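Local coordinates for putative secreted protein (Streptomyces sp. SirexAA-E, PDB 4PEY) that hydrolyses laminarin and laminarioligosaccharides as a secreted exo-beta-1,3-glucanase of glycoside hydrolase family 55, releasing glucose and laminaribiose, at residues I158-K162 against R178-V182. The protein carries 1 engineered substitution. Numbering follows the deposited sequence.
Sequences IADSK and RDSSV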
ATOM      1  N   ILE A 158       3.768   2.566  -8.005  1.00  9.68           N
ATOM      2  CA  ILE A 158       4.097   3.909  -8.492  1.00 11.33           C
ATOM      3  C   ILE A 158       2.803   4.624  -8.872  1.00 11.12           C
ATOM      4  O   ILE A 158       1.964   4.053  -9.578  1.00 11.80           O
ATOM      5  CB  ILE A 158       5.042   3.872  -9.725  1.00 11.25           C
ATOM      6  CG1 ILE A 158       6.427   3.337  -9.339  1.00 12.33           C
ATOM      7  CG2 ILE A 158       5.163   5.270 -10.365  1.00 11.77           C
ATOM      8  CD1 ILE A 158       7.264   2.876 -10.535  1.00 13.66           C
ATOM      9  N   ALA A 159       2.630   5.855  -8.398  1.00 10.91           N
ATOM     10  CA  ALA A 159       1.472   6.659  -8.793  1.00 10.24           C
ATOM     11  C   ALA A 159       1.859   8.097  -9.066  1.00 10.37           C
ATOM     12  O   ALA A 159       2.761   8.641  -8.431  1.00 10.77           O
ATOM     13  CB  ALA A 159       0.384   6.617  -7.731  1.00 10.59           C
ATOM     14  N   ASP A 160       1.152   8.702 -10.015  1.00 10.52           N
ATOM     15  CA  ASP A 160       1.254  10.134 -10.289  1.00  9.87           C
ATOM     16  C   ASP A 160       2.695  10.571 -10.522  1.00 11.05           C
ATOM     17  O   ASP A 160       3.098  11.652 -10.100  1.00 12.20           O
ATOM     18  CB  ASP A 160       0.621  10.951  -9.147  1.00 12.09           C
ATOM     19  CG  ASP A 160       0.166  12.326  -9.608  1.00 14.04           C
ATOM     20  OD1 ASP A 160       0.008  12.488 -10.830  1.00 15.33           O
ATOM     21  OD2 ASP A 160      -0.039  13.241  -8.775  1.00 14.16           O
ATOM     22  N   SER A 161       3.460   9.738 -11.225  1.00 10.68           N
ATOM     23  CA  SER A 161       4.878  10.003 -11.423  1.00 10.70           C
ATOM     24  C   SER A 161       5.257  10.086 -12.892  1.00 11.39           C
ATOM     25  O   SER A 161       4.564   9.550 -13.761  1.00 12.02           O
ATOM     26  CB  SER A 161       5.724   8.919 -10.744  1.00  9.69           C
ATOM     27  OG  SER A 161       5.567   8.968  -9.337  1.00 11.05           O
ATOM     28  N   LYS A 162       6.346  10.797 -13.164  1.00 11.89           N
ATOM     29  CA  LYS A 162       6.907  10.849 -14.505  0.58 12.37           C
ATOM     30  C   LYS A 162       8.332  10.329 -14.481  1.00 13.03           C
ATOM     31  O   LYS A 162       9.191  10.901 -13.799  1.00 13.52           O
ATOM     32  CB  LYS A 162       6.889  12.274 -15.069  0.58 13.67           C
ATOM     33  CG  LYS A 162       7.435  12.356 -16.494  0.58 15.64           C
ATOM     34  CD  LYS A 162       7.393  13.768 -17.063  0.58 17.72           C
ATOM     35  CE  LYS A 162       7.488  13.746 -18.587  0.58 19.80           C
ATOM     36  NZ  LYS A 162       8.680  12.990 -19.072  0.58 20.84           N
ATOM     37  N   ARG A 178       0.002   3.509 -11.667  1.00 11.40           N
ATOM     38  CA  ARG A 178      -1.176   4.228 -12.166  1.00 11.72           C
ATOM     39  C   ARG A 178      -0.942   5.712 -12.385  1.00 10.67           C
ATOM     40  O   ARG A 178      -0.120   6.345 -11.714  1.00 10.86           O
ATOM     41  CB  ARG A 178      -2.396   4.042 -11.254  1.00 16.38           C
ATOM     42  CG  ARG A 178      -2.371   4.779  -9.954  1.00 15.34           C
ATOM     43  CD  ARG A 178      -3.796   5.005  -9.358  1.00 13.81           C
ATOM     44  NE  ARG A 178      -3.652   5.755  -8.115  1.00 11.74           N
ATOM     45  CZ  ARG A 178      -3.418   7.066  -8.052  1.00 10.49           C
ATOM     46  NH1 ARG A 178      -3.371   7.800  -9.161  1.00 12.26           N
ATOM     47  NH2 ARG A 178      -3.232   7.647  -6.875  1.00 11.16           N
ATOM     48  N   ASP A 179      -1.656   6.230 -13.382  1.00 11.33           N
ATOM     49  CA  ASP A 179      -1.799   7.664 -13.618  1.00 11.81           C
ATOM     50  C   ASP A 179      -0.440   8.347 -13.639  1.00 11.91           C
ATOM     51  O   ASP A 179      -0.145   9.230 -12.836  1.00 13.38           O
ATOM     52  CB  ASP A 179      -2.740   8.253 -12.566  1.00 12.67           C
ATOM     53  CG  ASP A 179      -4.096   7.570 -12.581  1.00 13.73           C
ATOM     54  OD1 ASP A 179      -4.435   6.981 -13.631  1.00 12.23           O
ATOM     55  OD2 ASP A 179      -4.812   7.598 -11.562  1.00 14.15           O
ATOM     56  N   SER A 180       0.380   7.891 -14.578  1.00 12.01           N
ATOM     57  CA  SER A 180       1.791   8.240 -14.646  1.00 11.78           C
ATOM     58  C   SER A 180       2.229   8.355 -16.098  1.00 11.88           C
ATOM     59  O   SER A 180       1.439   8.134 -17.019  1.00 12.80           O
ATOM     60  CB  SER A 180       2.645   7.177 -13.929  1.00 10.85           C
ATOM     61  OG  SER A 180       2.450   7.182 -12.518  1.00 11.53           O
ATOM     62  N   SER A 181       3.495   8.695 -16.287  1.00 11.75           N
ATOM     63  CA  SER A 181       4.121   8.738 -17.597  1.00 13.28           C
ATOM     64  C   SER A 181       5.470   8.034 -17.509  1.00 14.94           C
ATOM     65  O   SER A 181       6.249   8.316 -16.603  1.00 14.05           O
ATOM     66  CB  SER A 181       4.296  10.189 -18.058  1.00 17.05           C
ATOM     67  OG  SER A 181       5.101  10.275 -19.219  1.00 19.64           O
ATOM     68  N   VAL A 182       5.738   7.103 -18.421  1.00 14.36           N
ATOM     69  CA  VAL A 182       7.054   6.456 -18.468  1.00 13.58           C
ATOM     70  C   VAL A 182       7.639   6.537 -19.881  1.00 13.21           C
ATOM     71  O   VAL A 182       6.902   6.469 -20.876  1.00 15.33           O
ATOM     72  CB  VAL A 182       6.999   4.964 -18.008  1.00 13.68           C
ATOM     73  CG1 VAL A 182       6.478   4.867 -16.582  1.00 14.03           C
ATOM     74  CG2 VAL A 182       6.169   4.103 -18.968  1.00 13.39           C
TER
HETATM   75  O   HOH W   1       7.821  10.045 -19.350  1.00 19.01           O
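R178 lays one face of its guanidinium over the methyl group of A159, where A159 CB lies 3.8 Å from R178 CZ, a place where a small residue leaves room for the flat cation. The two segments are successive coils of a parallel beta-helix, each turning a corner: D160 and D179 both take left-handed backbone angles (phi/psi 53/39 and 51/60), a conformation aspartate tolerates better than most residues. Leading into the corner, R178 N donates to I158 O (2.9 Å) and D160 N to R178 O (3.2 Å); beyond it, S181 N donates to S161 O (2.9 Å), so the parallel pairing resumes with K162 opposite S181. At the bend itself a side chain stands in for the backbone acceptor. S180 OG receives the amide S161 N (3.0 Å) and donates to R178 O (2.8 Å), a double role that suits a short hydroxyl. S161 repeats the same pattern one coil earlier, its OG donating to A159 O and accepting from the amide of M137. The buried charges have partners: R178 forms salt bridges with D179, E221 and D397; D179 also bonds T216, and D160 bonds the hydroxyl of S247, with only long, weak ion pairs to R136 and R240. K162, partly exposed, forms a salt bridge with D164, and its NZ donates to a water 3.1 Å away that lies 2.7 Å from S181 OG.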